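FdhC (Acinetobacter nosocomialis, PDB 5KTC) is a sugar N-acyltransferase of the GNAT superfamily, caught here with coenzyme A and the 3-hydroxybutanoylated dTDP-linked amino sugar that it makes as product. Local coordinates at residues Gly95-Asn100 with Val109-Leu114; Lys138-His143 with Glu156-Ile161. All coordinates share one frame; numbering follows the deposited sequence.

Contact 1: Gly95-Asn100 with Val109-Leu114; sequences GSWILN and VESALL. With COA (coenzyme A), chain D.
W97 reaches from strand 91-99 to S111 on helix 107-122 with the edge of its indole. CG stands anti to the backbone N (chi1 -174°), which carries the ring off the strand toward the helix, and NE1 gives its hydrogen to S111 OG at 3.0 Å. The bond is nearly straight, 165°, and OG lies almost in the indole plane, so the N-H is used along its natural direction and the ring is held against turning. The serine hydroxyl is gripped from its own helix as well, through a hydrogen bond with the carbonyl O of A107 one turn back.

Beside this polar point the six-membered part of the indole meets the helix through A112, whose CB comes obliquely to within 4.2 Å of W97 CZ2. The pantetheine arm of coenzyme A covers one indole face: its methyl CEP sits 3.7 Å above the plane, over the ring centre. L99 joins in from the same strand, with its CG 3.9 Å from CEP. The backbone pairs with the cofactor too: W97 O accepts from pantetheine N4P at 2.7 Å, and L99 N gives to O9P at 2.8 Å, so the arm runs beside the strand as another strand would, the GNAT way of holding acyl-CoA.

Segments 95-99 and 109-114 run nearly antiparallel, at 156°, their axes 10.4 Å apart at closest. They belong to the first two elements of a beta-alpha-beta unit completed by strand 127-133, while strand 75-86 pairs with strand 91-99 and touches W97 through V80.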
loop_
_atom_site.group_PDB
_atom_site.type_symbol
_atom_site.label_atom_id
_atom_site.label_comp_id
_atom_site.label_asym_id
_atom_site.label_seq_id
_atom_site.Cartn_x
_atom_site.Cartn_y
_atom_site.Cartn_z
ATOM N N GLY A 95 -2.971 2.916 -3.181
ATOM C CA GLY A 95 -1.919 3.391 -4.052
ATOM C C GLY A 95 -0.923 4.225 -3.294
ATOM O O GLY A 95 -0.574 3.905 -2.134
ATOM N N SER A 96 -0.433 5.292 -3.927
ATOM C CA SER A 96 0.759 5.983 -3.433
ATOM C C SER A 96 1.862 5.016 -2.968
ATOM O O SER A 96 2.508 5.219 -1.912
ATOM C CB SER A 96 0.448 7.031 -2.362
ATOM O OG SER A 96 -0.592 7.923 -2.712
ATOM N N TRP A 97 2.060 3.970 -3.750
ATOM C CA TRP A 97 2.738 2.767 -3.260
ATOM C C TRP A 97 4.146 2.854 -3.802
ATOM O O TRP A 97 4.372 2.720 -5.034
ATOM C CB TRP A 97 2.082 1.550 -3.794
ATOM C CG TRP A 97 2.591 0.246 -3.248
ATOM C CD1 TRP A 97 3.057 -0.013 -1.997
ATOM C CD2 TRP A 97 2.612 -0.994 -3.963
ATOM N NE1 TRP A 97 3.368 -1.362 -1.895
ATOM C CE2 TRP A 97 3.086 -1.981 -3.076
ATOM C CE3 TRP A 97 2.277 -1.357 -5.276
ATOM C CZ2 TRP A 97 3.272 -3.293 -3.456
ATOM C CZ3 TRP A 97 2.450 -2.694 -5.672
ATOM C CH2 TRP A 97 2.921 -3.652 -4.734
ATOM N N ILE A 98 5.087 3.099 -2.898
ATOM C CA ILE A 98 6.468 3.363 -3.273
ATOM C C ILE A 98 7.404 2.666 -2.294
ATOM O O ILE A 98 7.207 2.735 -1.083
ATOM C CB ILE A 98 6.841 4.847 -3.294
ATOM C CG1 ILE A 98 5.797 5.708 -4.051
ATOM C CG2 ILE A 98 8.163 4.994 -4.007
ATOM C CD1 ILE A 98 5.820 7.185 -3.805
ATOM N N LEU A 99 8.399 1.976 -2.840
ATOM C CA LEU A 99 9.461 1.371 -2.006
ATOM C C LEU A 99 10.844 1.797 -2.551
ATOM O O LEU A 99 11.049 1.732 -3.763
ATOM C CB LEU A 99 9.330 -0.137 -2.040
ATOM C CG LEU A 99 8.160 -0.735 -1.246
ATOM C CD1 LEU A 99 8.041 -2.205 -1.557
ATOM C CD2 LEU A 99 8.287 -0.545 0.264
ATOM N N ASN A 100 11.768 2.181 -1.672
ATOM C CA ASN A 100 13.078 2.685 -2.161
ATOM C C ASN A 100 14.088 1.547 -2.159
ATOM O O ASN A 100 13.742 0.407 -1.816
ATOM C CB ASN A 100 13.572 3.881 -1.326
ATOM C CG ASN A 100 13.856 3.550 0.126
ATOM O OD1 ASN A 100 14.118 2.424 0.511
ATOM N ND2 ASN A 100 13.747 4.574 0.975
ATOM N N VAL A 109 5.381 -7.521 -1.463
ATOM C CA VAL A 109 4.361 -8.526 -1.098
ATOM C C VAL A 109 3.789 -8.243 0.282
ATOM O O VAL A 109 2.554 -8.281 0.490
ATOM C CB VAL A 109 4.910 -9.981 -1.153
ATOM C CG1 VAL A 109 3.845 -10.966 -0.795
ATOM C CG2 VAL A 109 5.500 -10.288 -2.498
ATOM N N GLU A 110 4.654 -7.987 1.250
ATOM C CA GLU A 110 4.158 -7.814 2.612
ATOM C C GLU A 110 3.221 -6.576 2.752
ATOM O O GLU A 110 2.170 -6.603 3.399
ATOM C CB GLU A 110 5.354 -7.615 3.571
ATOM C CG GLU A 110 6.246 -8.862 3.704
ATOM C CD GLU A 110 7.378 -8.728 4.698
ATOM O OE1 GLU A 110 7.428 -7.802 5.518
ATOM O OE2 GLU A 110 8.196 -9.638 4.698
ATOM N N SER A 111 3.686 -5.494 2.149
ATOM C CA SER A 111 2.945 -4.192 2.232
ATOM C C SER A 111 1.607 -4.287 1.513
ATOM O O SER A 111 0.577 -3.849 2.063
ATOM C CB SER A 111 3.807 -3.033 1.741
ATOM O OG SER A 111 4.214 -3.142 0.412
ATOM N N ALA A 112 1.566 -4.952 0.349
ATOM C CA ALA A 112 0.291 -5.149 -0.322
ATOM C C ALA A 112 -0.713 -5.954 0.583
ATOM O O ALA A 112 -1.902 -5.579 0.770
ATOM C CB ALA A 112 0.479 -5.827 -1.714
ATOM N N LEU A 113 -0.194 -7.015 1.213
ATOM C CA LEU A 113 -1.013 -7.831 2.042
ATOM C C LEU A 113 -1.526 -7.059 3.240
ATOM O O LEU A 113 -2.653 -7.252 3.658
ATOM C CB LEU A 113 -0.265 -9.114 2.501
ATOM C CG LEU A 113 0.092 -10.031 1.347
ATOM C CD1 LEU A 113 1.145 -11.066 1.815
ATOM C CD2 LEU A 113 -1.195 -10.680 0.783
ATOM N N LEU A 114 -0.714 -6.172 3.789
ATOM C CA LEU A 114 -1.098 -5.463 4.952
ATOM C C LEU A 114 -2.117 -4.437 4.549
ATOM O O LEU A 114 -3.037 -4.146 5.317
ATOM C CB LEU A 114 0.106 -4.825 5.611
ATOM C CG LEU A 114 1.075 -5.777 6.350
ATOM C CD1 LEU A 114 2.305 -4.997 6.817
ATOM C CD2 LEU A 114 0.391 -6.510 7.499
HETATM N N1A COA D . 4.325 -14.282 -4.696
HETATM C C2A COA D . 5.620 -14.494 -4.365
HETATM N N3A COA D . 6.588 -13.614 -4.635
HETATM C C4A COA D . 6.253 -12.449 -5.167
HETATM C C5A COA D . 4.845 -12.133 -5.514
HETATM C C6A COA D . 3.860 -13.153 -5.245
HETATM N N6A COA D . 2.574 -12.971 -5.530
HETATM N N7A COA D . 4.827 -10.910 -6.026
HETATM C C8A COA D . 6.102 -10.469 -6.033
HETATM N N9A COA D . 6.952 -11.402 -5.525
HETATM C C1B COA D . 8.415 -11.274 -5.342
HETATM C C2B COA D . 9.034 -10.647 -6.597
HETATM O O2B COA D . 9.352 -11.613 -7.613
HETATM C C3B COA D . 10.213 -9.928 -6.036
HETATM O O3B COA D . 11.226 -10.905 -5.779
HETATM P P3B COA D . 12.537 -10.974 -6.707
HETATM O O7A COA D . 13.539 -10.171 -5.869
HETATM O O8A COA D . 12.652 -12.469 -6.603
HETATM O O9A COA D . 12.186 -10.373 -8.045
HETATM C C4B COA D . 9.704 -9.419 -4.705
HETATM O O4B COA D . 8.692 -10.347 -4.281
HETATM C C5B COA D . 9.257 -7.972 -4.746
HETATM O O5B COA D . 8.244 -7.803 -5.713
HETATM P P1A COA D . 8.463 -6.796 -6.912
HETATM O O1A COA D . 7.336 -7.006 -7.899
HETATM O O2A COA D . 9.892 -6.649 -7.357
HETATM O O3A COA D . 8.078 -5.337 -6.328
HETATM P P2A COA D . 8.931 -4.074 -6.010
HETATM O O4A COA D . 9.958 -4.287 -4.930
HETATM O O5A COA D . 9.447 -3.409 -7.274
HETATM O O6A COA D . 7.848 -3.098 -5.361
HETATM C CBP COA D . 6.690 -1.078 -6.082
HETATM C CCP COA D . 6.802 -2.609 -6.193
HETATM C CDP COA D . 5.600 -0.651 -7.032
HETATM C CEP COA D . 6.326 -0.671 -4.658
HETATM C CAP COA D . 8.051 -0.447 -6.466
HETATM O OAP COA D . 8.466 -1.112 -7.704
HETATM C C9P COA D . 8.024 1.023 -6.594
HETATM O O9P COA D . 8.115 1.847 -5.659
HETATM N N8P COA D . 7.872 1.446 -7.865
HETATM C C7P COA D . 7.806 2.829 -8.158
HETATM C C6P COA D . 6.556 3.547 -7.717
HETATM C C5P COA D . 5.364 2.980 -8.445
HETATM O O5P COA D . 5.409 2.874 -9.683
HETATM N N4P COA D . 4.348 2.593 -7.701
HETATM C C3P COA D . 3.186 1.902 -8.270
HETATM C C2P COA D . 2.231 2.864 -9.003
HETATM S S1P COA D . 0.977 1.878 -9.904
#

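Contact 2: Lys138-His143 with Glu156-Ile161; sequences KVHSFH and ENIYYI. With COA (coenzyme A), chain D.
H140 and Y160 share the one hydrogen bond between 138-143 and 156-161: H140 ND1 lies 2.9 Å from Y160 OH, and either may be the donor. The side chains run across each other at about a right angle. Y160 OH lies at the edge of the imidazole, near its plane, and H140 ND1 lies at the edge of the phenol ring, near that plane. With CG anti to the carbonyl carbon (chi1 -60°), the imidazole of H140 swings across to the strand although its CB does not point there. NE2 is bonded to the carbonyl O of M133, so both ring nitrogens are engaged and the rotation of the imidazole is fixed from two sides.

Apolar packing fills in beside that bond. I158 CD1 approaches H140 CE1 obliquely at 3.6 Å, and I158 CB stands 3.8 Å from the same carbon. On the neighbouring strand 127-133, the F130 ring meets Y160 with the planes about 15° apart.

Ligand contacts come from the helix. The extended chain of K138 brings NZ to 3.0 Å from O2A of the coenzyme A pyrophosphate, a charged hydrogen bond. N7A of the adenine lies 3.5 Å from F142 CD2, oblique to the phenyl ring, and V139 CG2 touches the pantetheine methyl CDP at 3.8 Å. H143 NE2 is hydrogen-bonded to the sugar product.

This belongs to the C-terminal half of the GNAT fold: a helix with one side on the cofactor and another packed against strand 157-163, with V132 of strand 127-133 beside H140.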
loop_
_atom_site.group_PDB
_atom_site.type_symbol
_atom_site.label_atom_id
_atom_site.label_comp_id
_atom_site.label_asym_id
_atom_site.label_seq_id
_atom_site.Cartn_x
_atom_site.Cartn_y
_atom_site.Cartn_z
ATOM N N LYS A 138 5.932 -4.517 -14.605
ATOM C CA LYS A 138 6.126 -5.391 -13.493
ATOM C C LYS A 138 5.004 -5.228 -12.407
ATOM O O LYS A 138 4.741 -6.127 -11.621
ATOM C CB LYS A 138 7.526 -5.090 -12.927
ATOM C CG LYS A 138 7.988 -6.136 -11.981
ATOM C CD LYS A 138 9.464 -6.061 -11.619
ATOM C CE LYS A 138 9.680 -7.182 -10.613
ATOM N NZ LYS A 138 11.051 -7.257 -10.054
ATOM N N VAL A 139 4.423 -4.053 -12.321
ATOM C CA VAL A 139 3.365 -3.764 -11.312
ATOM C C VAL A 139 2.039 -4.381 -11.771
ATOM O O VAL A 139 1.310 -4.960 -10.985
ATOM C CB VAL A 139 3.299 -2.238 -11.044
ATOM C CG1 VAL A 139 2.189 -1.871 -10.043
ATOM C CG2 VAL A 139 4.654 -1.785 -10.531
ATOM N N HIS A 140 1.764 -4.328 -13.082
ATOM C CA HIS A 140 0.649 -5.095 -13.637
ATOM C C HIS A 140 0.810 -6.542 -13.258
ATOM O O HIS A 140 -0.110 -7.178 -12.734
ATOM C CB HIS A 140 0.524 -4.914 -15.160
ATOM C CG HIS A 140 0.287 -3.488 -15.574
ATOM N ND1 HIS A 140 -0.915 -2.861 -15.369
ATOM C CD2 HIS A 140 1.085 -2.573 -16.147
ATOM C CE1 HIS A 140 -0.862 -1.615 -15.814
ATOM N NE2 HIS A 140 0.363 -1.399 -16.246
ATOM N N SER A 141 2.003 -7.067 -13.489
ATOM C CA SER A 141 2.248 -8.466 -13.311
ATOM C C SER A 141 2.090 -8.886 -11.827
ATOM O O SER A 141 1.493 -9.933 -11.481
ATOM C CB SER A 141 3.632 -8.772 -13.908
ATOM O OG SER A 141 3.963 -10.084 -13.614
ATOM N N PHE A 142 2.565 -8.018 -10.939
ATOM C CA PHE A 142 2.386 -8.214 -9.524
ATOM C C PHE A 142 0.936 -8.370 -9.118
ATOM O O PHE A 142 0.594 -9.276 -8.403
ATOM C CB PHE A 142 2.968 -6.994 -8.735
ATOM C CG PHE A 142 2.831 -7.107 -7.250
ATOM C CD1 PHE A 142 1.668 -6.711 -6.589
ATOM C CD2 PHE A 142 3.895 -7.609 -6.480
ATOM C CE1 PHE A 142 1.563 -6.835 -5.206
ATOM C CE2 PHE A 142 3.787 -7.729 -5.118
ATOM C CZ PHE A 142 2.622 -7.345 -4.467
ATOM N N HIS A 143 0.143 -7.374 -9.464
ATOM C CA HIS A 143 -1.292 -7.362 -9.118
ATOM C C HIS A 143 -2.073 -8.533 -9.736
ATOM O O HIS A 143 -2.849 -9.199 -9.029
ATOM C CB HIS A 143 -1.970 -6.035 -9.492
ATOM C CG HIS A 143 -1.475 -4.866 -8.692
ATOM N ND1 HIS A 143 -1.542 -4.833 -7.321
ATOM C CD2 HIS A 143 -0.891 -3.709 -9.069
ATOM C CE1 HIS A 143 -1.059 -3.681 -6.889
ATOM N NE2 HIS A 143 -0.652 -2.979 -7.931
ATOM N N GLU A 156 -3.970 6.137 -20.348
ATOM C CA GLU A 156 -2.877 6.126 -19.359
ATOM C C GLU A 156 -2.744 4.865 -18.534
ATOM O O GLU A 156 -1.619 4.439 -18.232
ATOM C CB GLU A 156 -3.139 7.183 -18.327
ATOM C CG GLU A 156 -3.055 8.573 -18.769
ATOM C CD GLU A 156 -3.479 9.534 -17.682
ATOM O OE1 GLU A 156 -3.852 10.641 -18.126
ATOM O OE2 GLU A 156 -3.418 9.253 -16.431
ATOM N N ASN A 157 -3.894 4.327 -18.118
ATOM C CA ASN A 157 -4.008 3.317 -17.035
ATOM C C ASN A 157 -4.724 2.046 -17.395
ATOM O O ASN A 157 -5.523 1.992 -18.346
ATOM C CB ASN A 157 -4.858 3.914 -15.897
ATOM C CG ASN A 157 -4.236 5.124 -15.248
ATOM O OD1 ASN A 157 -3.026 5.197 -15.157
ATOM N ND2 ASN A 157 -5.053 6.084 -14.796
ATOM N N ILE A 158 -4.422 1.017 -16.628
ATOM C CA ILE A 158 -5.271 -0.110 -16.452
ATOM C C ILE A 158 -5.884 -0.010 -15.054
ATOM O O ILE A 158 -5.208 0.368 -14.089
ATOM C CB ILE A 158 -4.564 -1.393 -16.729
ATOM C CG1 ILE A 158 -4.131 -1.402 -18.205
ATOM C CG2 ILE A 158 -5.501 -2.604 -16.442
ATOM C CD1 ILE A 158 -3.106 -2.464 -18.481
ATOM N N TYR A 159 -7.212 -0.271 -14.989
ATOM C CA TYR A 159 -8.011 -0.141 -13.766
ATOM C C TYR A 159 -8.308 -1.537 -13.257
ATOM O O TYR A 159 -8.675 -2.448 -14.045
ATOM C CB TYR A 159 -9.316 0.585 -14.060
ATOM C CG TYR A 159 -9.047 1.962 -14.431
ATOM C CD1 TYR A 159 -8.836 2.905 -13.461
ATOM C CD2 TYR A 159 -8.862 2.321 -15.778
ATOM C CE1 TYR A 159 -8.470 4.167 -13.768
ATOM C CE2 TYR A 159 -8.526 3.606 -16.108
ATOM C CZ TYR A 159 -8.336 4.524 -15.136
ATOM O OH TYR A 159 -7.962 5.837 -15.366
ATOM N N TYR A 160 -8.118 -1.729 -11.949
ATOM C CA TYR A 160 -8.278 -3.032 -11.347
ATOM C C TYR A 160 -9.242 -2.967 -10.189
ATOM O O TYR A 160 -9.390 -1.929 -9.563
ATOM C CB TYR A 160 -6.923 -3.534 -10.794
ATOM C CG TYR A 160 -5.885 -3.811 -11.840
ATOM C CD1 TYR A 160 -4.997 -2.828 -12.262
ATOM C CD2 TYR A 160 -5.776 -5.075 -12.391
ATOM C CE1 TYR A 160 -4.075 -3.103 -13.269
ATOM C CE2 TYR A 160 -4.818 -5.361 -13.337
ATOM C CZ TYR A 160 -3.975 -4.360 -13.769
ATOM O OH TYR A 160 -3.063 -4.693 -14.729
ATOM N N ILE A 161 -9.782 -4.129 -9.854
ATOM C CA ILE A 161 -10.397 -4.334 -8.558
ATOM C C ILE A 161 -9.834 -5.614 -7.900
ATOM O O ILE A 161 -9.381 -6.556 -8.549
ATOM C CB ILE A 161 -11.939 -4.391 -8.510
ATOM C CG1 ILE A 161 -12.454 -5.699 -8.967
ATOM C CG2 ILE A 161 -12.592 -3.256 -9.292
ATOM C CD1 ILE A 161 -12.081 -6.039 -10.350
HETATM N N1A COA D . 4.325 -14.282 -4.696
HETATM C C2A COA D . 5.620 -14.494 -4.365
HETATM N N3A COA D . 6.588 -13.614 -4.635
HETATM C C4A COA D . 6.253 -12.449 -5.167
HETATM C C5A COA D . 4.845 -12.133 -5.514
HETATM C C6A COA D . 3.860 -13.153 -5.245
HETATM N N6A COA D . 2.574 -12.971 -5.530
HETATM N N7A COA D . 4.827 -10.910 -6.026
HETATM C C8A COA D . 6.102 -10.469 -6.033
HETATM N N9A COA D . 6.952 -11.402 -5.525
HETATM C C1B COA D . 8.415 -11.274 -5.342
HETATM C C2B COA D . 9.034 -10.647 -6.597
HETATM O O2B COA D . 9.352 -11.613 -7.613
HETATM C C3B COA D . 10.213 -9.928 -6.036
HETATM O O3B COA D . 11.226 -10.905 -5.779
HETATM P P3B COA D . 12.537 -10.974 -6.707
HETATM O O7A COA D . 13.539 -10.171 -5.869
HETATM O O8A COA D . 12.652 -12.469 -6.603
HETATM O O9A COA D . 12.186 -10.373 -8.045
HETATM C C4B COA D . 9.704 -9.419 -4.705
HETATM O O4B COA D . 8.692 -10.347 -4.281
HETATM C C5B COA D . 9.257 -7.972 -4.746
HETATM O O5B COA D . 8.244 -7.803 -5.713
HETATM P P1A COA D . 8.463 -6.796 -6.912
HETATM O O1A COA D . 7.336 -7.006 -7.899
HETATM O O2A COA D . 9.892 -6.649 -7.357
HETATM O O3A COA D . 8.078 -5.337 -6.328
HETATM P P2A COA D . 8.931 -4.074 -6.010
HETATM O O4A COA D . 9.958 -4.287 -4.930
HETATM O O5A COA D . 9.447 -3.409 -7.274
HETATM O O6A COA D . 7.848 -3.098 -5.361
HETATM C CBP COA D . 6.690 -1.078 -6.082
HETATM C CCP COA D . 6.802 -2.609 -6.193
HETATM C CDP COA D . 5.600 -0.651 -7.032
HETATM C CEP COA D . 6.326 -0.671 -4.658
HETATM C CAP COA D . 8.051 -0.447 -6.466
HETATM O OAP COA D . 8.466 -1.112 -7.704
HETATM C C9P COA D . 8.024 1.023 -6.594
HETATM O O9P COA D . 8.115 1.847 -5.659
HETATM N N8P COA D . 7.872 1.446 -7.865
HETATM C C7P COA D . 7.806 2.829 -8.158
HETATM C C6P COA D . 6.556 3.547 -7.717
HETATM C C5P COA D . 5.364 2.980 -8.445
HETATM O O5P COA D . 5.409 2.874 -9.683
HETATM N N4P COA D . 4.348 2.593 -7.701
HETATM C C3P COA D . 3.186 1.902 -8.270
HETATM C C2P COA D . 2.231 2.864 -9.003
HETATM S S1P COA D . 0.977 1.878 -9.904
#

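In the fold
The two contacts, with centres 14 Å apart, follow one another along the chain and reach the same mixed sheet. They meet directly where F142 of contact 2 packs against contact 1: its CE1 lies 3.5 Å from W97 CH2, the rings edge-to-face, and 3.8 Å from A112 CB. H143 CE1 is also 3.8 Å from W97 CZ3. Coenzyme A spans both, with 95-100 holding the pantetheine arm and 138-143 the pyrophosphate, while V109 of contact 1 joins F142 at the adenine. Toward the sugar product, S96 OG adds a hydrogen bond from contact 1 to that of H143, so each contact reaches both the cofactor and the acylated sugar.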